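Local coordinates for FAD-binding PCMH-type domain-containing protein (Gibberella zeae, PDB 6YJO) that probably oxidises oligosaccharides, using a covalently bound FAD cofactor, at residues A[246-251]-A[284-289]; A[346-351]-A[440-445]; A[379-384]-A[420-425]. All blocks are in the same frame, centred on the assembly; numbering follows the deposited sequence.

All three contacts belong to one seven-stranded antiparallel sheet and the helices packed on it. Contact 1 pairs strands 242-248 and 283-290 toward one end of the sheet and is partly open to solvent, with acidic and hydroxyl groups on its outer face. Contact 3, also a strand pair and also partly buried, joins 380-386 to 417-423, where one face carries aromatic and polar groups not far from the FAD. Contact 2 is fully buried and differs in kind: side chains of edge strand 346-352 pack on helix 431-446, with little backbone involvement. Contacts 2 and 3 touch, since strands 346-352 and 417-423 are neighbours, whereas contact 1 stands apart from both.

Contact 1 (A[246-251]-A[284-289]); sequences IELDWN and QTIQGV
The side chain of Gln284 lies obliquely against the indole of Trp250, its CG 3.8 Å from Trp250 CE3 and its amide plane turned 23° from the ring. A bend at chi2 (73°) swings CD back toward the neighbouring strand, and the amide oxygen OE1 then accepts from the backbone N of Trp250 at 3.0 Å. The bond is fairly straight at the hydrogen, although the N lies above the amide plane. Glutamine suits the place because its CG methylene packs against the ring while its carbonyl takes up an N-H that lies just beyond the regular strand. The side chain thus satisfies a backbone N-H past the last bridge of the ladder.

Before that point the two chains form a regular antiparallel ladder. Ile246 with Ile286 and Leu248 with Gln284 are hydrogen-bonded pairs; Leu248 N donates to Gln284 O at 3.1 Å, and Gln284 N returns a longer bond to Leu248 O at 3.3 Å. Between them Glu247 and Thr285 make a non-hydrogen-bonded pair, where Thr285 CA comes within 3.3 Å of Ile246 O in a CA-H...O contact. Their polar side chains share the more open face, as suits a charged and a hydroxyl residue. The other face is apolar: Ile246 CD1 meets Ile286 CG2 at 3.8 Å, and Leu248 CD1 touches both CG1 and CD1 of Ile286, so the branched Ile286 bridges the two residues of the partner strand.

This apolar face is roofed by helices 252-268 and 294-308, with Trp250 resting on Leu259 and Leu308, and Ile286 on Met262 and Leu308. Strand 273-280 flanks 284-289 on its other edge, while Asn251 caps the first turn of helix 252-268 through Glu254 N.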
# COMPACT_ATOMS: atom_id res chain seq x y z
N ILE A 246 -4.77 22.31 -7.09
CA ILE A 246 -4.36 23.69 -6.81
C ILE A 246 -2.86 23.74 -7.04
O ILE A 246 -2.09 23.11 -6.30
CB ILE A 246 -4.70 24.13 -5.38
CG1 ILE A 246 -6.20 24.05 -5.10
CG2 ILE A 246 -4.17 25.54 -5.14
CD1 ILE A 246 -6.58 22.94 -4.14
N GLU A 247 -2.43 24.49 -8.05
CA GLU A 247 -1.02 24.64 -8.37
C GLU A 247 -0.42 25.78 -7.55
O GLU A 247 -1.04 26.84 -7.39
CB GLU A 247 -0.83 24.90 -9.86
CG GLU A 247 -1.48 23.87 -10.76
CD GLU A 247 -1.22 24.13 -12.23
OE1 GLU A 247 -0.50 25.11 -12.54
OE2 GLU A 247 -1.73 23.37 -13.07
N LEU A 248 0.79 25.56 -7.05
CA LEU A 248 1.48 26.53 -6.21
C LEU A 248 2.95 26.59 -6.60
O LEU A 248 3.47 25.71 -7.30
CB LEU A 248 1.35 26.19 -4.72
CG LEU A 248 -0.06 26.18 -4.14
CD1 LEU A 248 -0.50 24.74 -3.87
CD2 LEU A 248 -0.10 27.01 -2.87
N ASP A 249 3.62 27.66 -6.14
CA ASP A 249 5.07 27.80 -6.24
C ASP A 249 5.57 28.48 -4.96
O ASP A 249 5.87 29.68 -4.93
CB ASP A 249 5.47 28.58 -7.49
CG ASP A 249 6.97 28.62 -7.69
OD1 ASP A 249 7.67 27.74 -7.14
OD2 ASP A 249 7.45 29.54 -8.37
N TRP A 250 5.66 27.70 -3.89
CA TRP A 250 6.12 28.19 -2.60
C TRP A 250 7.61 28.52 -2.62
O TRP A 250 8.39 27.92 -3.37
CB TRP A 250 5.88 27.15 -1.52
CG TRP A 250 4.46 26.99 -1.07
CD1 TRP A 250 3.45 27.89 -1.20
CD2 TRP A 250 3.91 25.85 -0.41
NE1 TRP A 250 2.30 27.38 -0.65
CE2 TRP A 250 2.55 26.12 -0.17
CE3 TRP A 250 4.44 24.62 -0.01
CZ2 TRP A 250 1.71 25.21 0.47
CZ3 TRP A 250 3.60 23.72 0.62
CH2 TRP A 250 2.26 24.02 0.85
N ASN A 251 7.99 29.48 -1.78
CA ASN A 251 9.35 29.62 -1.29
C ASN A 251 9.43 29.01 0.10
O ASN A 251 8.41 28.67 0.71
CB ASN A 251 9.77 31.10 -1.29
CG ASN A 251 8.85 31.97 -0.45
OD1 ASN A 251 8.56 31.66 0.70
ND2 ASN A 251 8.39 33.07 -1.02
N GLN A 284 4.78 22.87 -6.28
CA GLN A 284 3.86 22.05 -5.51
C GLN A 284 2.50 21.99 -6.20
O GLN A 284 2.17 22.82 -7.05
CB GLN A 284 3.68 22.61 -4.09
CG GLN A 284 4.95 22.67 -3.25
CD GLN A 284 5.89 23.78 -3.71
OE1 GLN A 284 5.47 24.75 -4.33
NE2 GLN A 284 7.17 23.63 -3.40
N THR A 285 1.72 20.98 -5.82
CA THR A 285 0.36 20.83 -6.33
C THR A 285 -0.49 20.16 -5.25
O THR A 285 -0.27 18.98 -4.94
CB THR A 285 0.32 20.00 -7.62
OG1 THR A 285 1.08 20.66 -8.64
CG2 THR A 285 -1.11 19.82 -8.10
N ILE A 286 -1.44 20.90 -4.69
CA ILE A 286 -2.44 20.31 -3.81
C ILE A 286 -3.55 19.74 -4.68
O ILE A 286 -4.17 20.46 -5.47
CB ILE A 286 -2.99 21.35 -2.82
CG1 ILE A 286 -1.90 21.73 -1.81
CG2 ILE A 286 -4.21 20.80 -2.08
CD1 ILE A 286 -2.28 22.87 -0.89
N GLN A 287 -3.80 18.44 -4.54
CA GLN A 287 -4.75 17.73 -5.38
C GLN A 287 -5.51 16.71 -4.54
O GLN A 287 -4.94 16.12 -3.61
CB GLN A 287 -4.04 17.03 -6.54
CG GLN A 287 -3.07 15.92 -6.10
CD GLN A 287 -2.09 15.52 -7.18
OE1 GLN A 287 -1.96 16.19 -8.20
NE2 GLN A 287 -1.39 14.41 -6.97
N GLY A 288 -6.77 16.47 -4.88
CA GLY A 288 -7.57 15.53 -4.14
C GLY A 288 -8.90 15.27 -4.80
O GLY A 288 -9.08 15.52 -5.99
N VAL A 289 -9.84 14.75 -4.00
CA VAL A 289 -11.17 14.39 -4.49
C VAL A 289 -12.20 14.78 -3.43
O VAL A 289 -12.04 14.46 -2.25
CB VAL A 289 -11.29 12.89 -4.80
CG1 VAL A 289 -12.74 12.54 -5.16
CG2 VAL A 289 -10.34 12.49 -5.93

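Contact 2 (A[346-351]-A[440-445])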
# COMPACT_ATOMS: atom_id res chain seq x y z
N TYR A 346 13.49 4.26 -5.69
CA TYR A 346 13.61 3.99 -4.26
C TYR A 346 12.69 4.96 -3.52
O TYR A 346 12.65 6.15 -3.85
CB TYR A 346 15.05 4.15 -3.77
CG TYR A 346 15.17 4.30 -2.27
CD1 TYR A 346 14.86 3.24 -1.42
CD2 TYR A 346 15.59 5.49 -1.70
CE1 TYR A 346 14.96 3.36 -0.05
CE2 TYR A 346 15.70 5.62 -0.32
CZ TYR A 346 15.38 4.55 0.49
OH TYR A 346 15.49 4.67 1.86
N SER A 347 11.96 4.45 -2.53
CA SER A 347 10.99 5.26 -1.81
C SER A 347 11.04 4.97 -0.32
O SER A 347 11.59 3.97 0.13
CB SER A 347 9.56 5.02 -2.33
OG SER A 347 9.42 5.41 -3.68
N THR A 348 10.44 5.89 0.44
CA THR A 348 10.28 5.74 1.88
C THR A 348 9.06 6.55 2.29
O THR A 348 8.49 7.31 1.49
CB THR A 348 11.53 6.18 2.64
OG1 THR A 348 11.35 5.94 4.04
CG2 THR A 348 11.83 7.66 2.41
N SER A 349 8.66 6.40 3.55
CA SER A 349 7.40 6.96 4.03
C SER A 349 7.58 7.51 5.44
O SER A 349 8.61 7.32 6.09
CB SER A 349 6.28 5.92 4.02
OG SER A 349 6.63 4.80 4.81
N LEU A 350 6.53 8.19 5.90
CA LEU A 350 6.40 8.58 7.30
C LEU A 350 4.92 8.58 7.65
O LEU A 350 4.06 8.85 6.80
CB LEU A 350 7.00 9.96 7.59
CG LEU A 350 8.52 10.06 7.68
CD1 LEU A 350 8.94 11.51 7.86
CD2 LEU A 350 9.05 9.20 8.83
N MET A 351 4.62 8.27 8.91
CA MET A 351 3.27 8.30 9.46
C MET A 351 3.31 9.19 10.70
O MET A 351 3.33 8.70 11.83
CB MET A 351 2.77 6.87 9.78
CG MET A 351 2.62 5.97 8.56
SD MET A 351 0.92 5.42 8.29
CE MET A 351 0.10 6.99 8.02
N ARG A 440 17.73 12.02 4.10
CA ARG A 440 17.94 13.37 4.61
C ARG A 440 16.62 14.13 4.72
O ARG A 440 16.41 14.89 5.67
CB ARG A 440 18.93 14.11 3.71
CG ARG A 440 18.99 15.61 3.93
CD ARG A 440 20.20 16.24 3.24
NE ARG A 440 20.40 15.71 1.89
CZ ARG A 440 21.53 15.15 1.44
NH1 ARG A 440 22.60 15.05 2.21
NH2 ARG A 440 21.58 14.71 0.19
N PHE A 441 15.72 13.94 3.75
CA PHE A 441 14.40 14.55 3.85
C PHE A 441 13.62 13.96 5.01
O PHE A 441 13.07 14.69 5.84
CB PHE A 441 13.62 14.36 2.54
CG PHE A 441 14.19 15.11 1.36
CD1 PHE A 441 15.05 16.18 1.54
CD2 PHE A 441 13.83 14.75 0.07
CE1 PHE A 441 15.56 16.87 0.45
CE2 PHE A 441 14.34 15.43 -1.01
CZ PHE A 441 15.20 16.49 -0.82
N ARG A 442 13.55 12.62 5.07
CA ARG A 442 12.77 11.97 6.12
C ARG A 442 13.27 12.34 7.51
O ARG A 442 12.47 12.64 8.41
CB ARG A 442 12.81 10.45 5.91
CG ARG A 442 12.51 9.61 7.15
CD ARG A 442 12.23 8.15 6.79
NE ARG A 442 13.13 7.23 7.47
CZ ARG A 442 14.22 6.69 6.92
NH1 ARG A 442 14.56 6.96 5.67
NH2 ARG A 442 14.97 5.85 7.63
N ASP A 443 14.59 12.36 7.71
CA ASP A 443 15.13 12.67 9.03
C ASP A 443 14.84 14.12 9.42
O ASP A 443 14.58 14.40 10.59
CB ASP A 443 16.63 12.41 9.06
CG ASP A 443 16.96 10.94 8.89
OD1 ASP A 443 16.10 10.10 9.20
OD2 ASP A 443 18.09 10.63 8.45
N SER A 444 14.91 15.04 8.46
CA SER A 444 14.63 16.45 8.75
C SER A 444 13.27 16.62 9.42
O SER A 444 13.05 17.60 10.14
CB SER A 444 14.67 17.26 7.46
OG SER A 444 13.53 17.01 6.66
N VAL A 445 12.35 15.68 9.20
CA VAL A 445 11.02 15.75 9.80
C VAL A 445 11.05 15.21 11.23
O VAL A 445 10.45 15.79 12.14
CB VAL A 445 10.01 14.98 8.93
CG1 VAL A 445 8.72 14.75 9.69
CG2 VAL A 445 9.76 15.71 7.62
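Strand 346-351 and helix 440-445 run almost parallel, 10° apart in direction with their axes 9.4 Å from each other at the nearest, and Leu350 and Arg442 bring the two backbones closest. Leu350 meets the helix through both its methyls: CD1 reaches Val445 CG1 at 3.7 Å and lies equally near the backbone O of Arg442, whereas CD2 packs on CG and CD of the arginine, both at 3.9 Å. The leucine and the arginine cross at about a right angle, CD2 lying against the aliphatic stem while CD1 passes on to Val445.

This is a layer of helices on an antiparallel sheet (alpha+beta), helix 431-446 covering one face of the seven-stranded sheet at its edge strand, probably as in related FAD-linked oxidases. The long arginine suits such a seam because its methylenes serve as core filling while its guanidinium reaches past the apolar part to Asp462. CG stands anti to the backbone N (chi1 158°), and CD arrives 3.6 Å from Thr348 OG1 and 3.8 Å from Ser349 O; a bend at chi3 then turns NE aside.

Asp462 OD2 forms a salt bridge with Arg442 NH1 and also a hydrogen bond with Thr348 OG1, so this buried charge and hydroxyl share one carboxylate. Threonine fits here, with OG1 anti to its own backbone N (chi1 -177°) and its side chain also touching Phe421 and Leu438. Ser349 sits on the opposite face of the strand, where its OG bonds to the backbone N of Tyr457, a residue of the FAD site.

Contact 3 (A[379-384]-A[420-425]); sequences TWYILI and QFSDHG
Tyr381 lays its ring over Ser422, its partner in an antiparallel hydrogen-bonded pair of the seven-stranded sheet. From CB, chi1 of 68° sets CG between the backbone N and the carbonyl carbon. CD2 only grazes Ser422 CB; CE1, on the ring's other side, and CE2 come nearer, CE2 also meeting His424 CD2 at 3.7 Å; CZ comes to 3.5 Å from Ser422 CB, which sits over one ring face as a CH-pi contact; and OH ends 3.6 Å from Ser422 OG. The small serine leaves room for the ring and sends its own OG to Ser347. His424 lies nearly parallel to the tyrosine, planes 16° apart, but slid so far that the rings barely overlap.

On the other face Ile382 CD1 packs on Phe421 CD2 at 3.9 Å, beneath Phe441 of helix 431-446. Gln420, extended alongside Leu383 with its side chain about 6 Å from the FAD, bonds through OE1 to Tyr104 OH. Where the ladder ends, His424 N donates to Thr379 O at 2.9 Å. The bare CA of Gly425 lets Thr379 CB approach to 3.8 Å. Asp423 OD2 forms a salt bridge with Arg377, while OD1 bonds to Tyr427 OH and closes an Asx turn with Gly425 N at 2.8 Å.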
# COMPACT_ATOMS: atom_id res chain seq x y z
N THR A 379 15.74 14.34 -8.73
CA THR A 379 14.92 13.30 -9.36
C THR A 379 14.00 12.65 -8.33
O THR A 379 13.88 11.43 -8.24
CB THR A 379 15.81 12.27 -10.04
OG1 THR A 379 15.01 11.35 -10.80
CG2 THR A 379 16.66 11.51 -9.02
N TRP A 380 13.32 13.49 -7.55
CA TRP A 380 12.51 13.05 -6.42
C TRP A 380 11.16 13.77 -6.45
O TRP A 380 10.95 14.70 -7.23
CB TRP A 380 13.22 13.32 -5.09
CG TRP A 380 13.64 14.76 -4.92
CD1 TRP A 380 14.87 15.28 -5.19
CD2 TRP A 380 12.83 15.85 -4.45
NE1 TRP A 380 14.88 16.63 -4.92
CE2 TRP A 380 13.64 17.01 -4.47
CE3 TRP A 380 11.50 15.96 -4.03
CZ2 TRP A 380 13.16 18.26 -4.07
CZ3 TRP A 380 11.03 17.21 -3.64
CH2 TRP A 380 11.86 18.34 -3.66
N TYR A 381 10.25 13.31 -5.60
CA TYR A 381 9.01 14.01 -5.31
C TYR A 381 8.48 13.49 -3.97
O TYR A 381 8.94 12.47 -3.46
CB TYR A 381 7.97 13.83 -6.43
CG TYR A 381 7.44 12.42 -6.57
CD1 TYR A 381 6.40 11.97 -5.77
CD2 TYR A 381 7.96 11.56 -7.53
CE1 TYR A 381 5.91 10.68 -5.90
CE2 TYR A 381 7.47 10.27 -7.67
CZ TYR A 381 6.45 9.84 -6.86
OH TYR A 381 5.97 8.56 -7.00
N ILE A 382 7.51 14.21 -3.42
CA ILE A 382 6.98 13.91 -2.09
C ILE A 382 5.46 14.02 -2.12
O ILE A 382 4.91 14.97 -2.69
CB ILE A 382 7.58 14.86 -1.03
CG1 ILE A 382 9.09 14.64 -0.93
CG2 ILE A 382 6.90 14.64 0.33
CD1 ILE A 382 9.81 15.62 -0.01
N LEU A 383 4.79 13.06 -1.49
CA LEU A 383 3.33 13.04 -1.39
C LEU A 383 2.95 13.00 0.08
O LEU A 383 3.33 12.06 0.80
CB LEU A 383 2.74 11.83 -2.13
CG LEU A 383 3.00 11.75 -3.63
CD1 LEU A 383 2.29 10.55 -4.24
CD2 LEU A 383 2.57 13.03 -4.32
N ILE A 384 2.21 14.01 0.53
CA ILE A 384 1.76 14.11 1.91
C ILE A 384 0.24 14.03 1.89
O ILE A 384 -0.44 15.03 1.60
CB ILE A 384 2.23 15.41 2.59
CG1 ILE A 384 3.65 15.75 2.15
CG2 ILE A 384 2.17 15.26 4.10
CD1 ILE A 384 4.25 16.93 2.88
N GLN A 420 5.06 10.21 1.71
CA GLN A 420 5.81 9.31 0.85
C GLN A 420 6.92 10.09 0.18
O GLN A 420 6.68 11.17 -0.37
CB GLN A 420 4.92 8.65 -0.21
CG GLN A 420 5.63 7.51 -0.93
CD GLN A 420 4.82 6.93 -2.07
OE1 GLN A 420 5.17 5.88 -2.62
NE2 GLN A 420 3.74 7.61 -2.45
N PHE A 421 8.13 9.56 0.24
CA PHE A 421 9.29 10.13 -0.43
C PHE A 421 9.71 9.17 -1.52
O PHE A 421 9.97 7.99 -1.25
CB PHE A 421 10.45 10.36 0.55
CG PHE A 421 10.04 11.03 1.84
CD1 PHE A 421 9.39 10.32 2.83
CD2 PHE A 421 10.35 12.36 2.07
CE1 PHE A 421 9.03 10.93 4.02
CE2 PHE A 421 10.00 12.97 3.26
CZ PHE A 421 9.34 12.25 4.24
N SER A 422 9.78 9.65 -2.76
CA SER A 422 10.19 8.83 -3.89
C SER A 422 11.34 9.49 -4.64
O SER A 422 11.54 10.70 -4.58
CB SER A 422 9.02 8.56 -4.84
OG SER A 422 8.06 7.71 -4.25
N ASP A 423 12.10 8.65 -5.34
CA ASP A 423 13.18 9.10 -6.20
C ASP A 423 13.24 8.15 -7.39
O ASP A 423 13.38 6.94 -7.21
CB ASP A 423 14.52 9.12 -5.46
CG ASP A 423 15.69 9.47 -6.37
OD1 ASP A 423 15.92 8.75 -7.37
OD2 ASP A 423 16.40 10.46 -6.08
N HIS A 424 13.11 8.70 -8.59
CA HIS A 424 13.15 7.87 -9.79
C HIS A 424 14.32 8.30 -10.67
O HIS A 424 14.13 8.65 -11.84
CB HIS A 424 11.82 7.95 -10.54
CG HIS A 424 10.66 7.36 -9.79
ND1 HIS A 424 9.99 6.23 -10.21
CD2 HIS A 424 10.06 7.74 -8.63
CE1 HIS A 424 9.03 5.94 -9.35
NE2 HIS A 424 9.05 6.84 -8.38
N GLY A 425 15.52 8.29 -10.10
CA GLY A 425 16.71 8.66 -10.84
C GLY A 425 17.60 7.48 -11.14
O GLY A 425 17.12 6.38 -11.41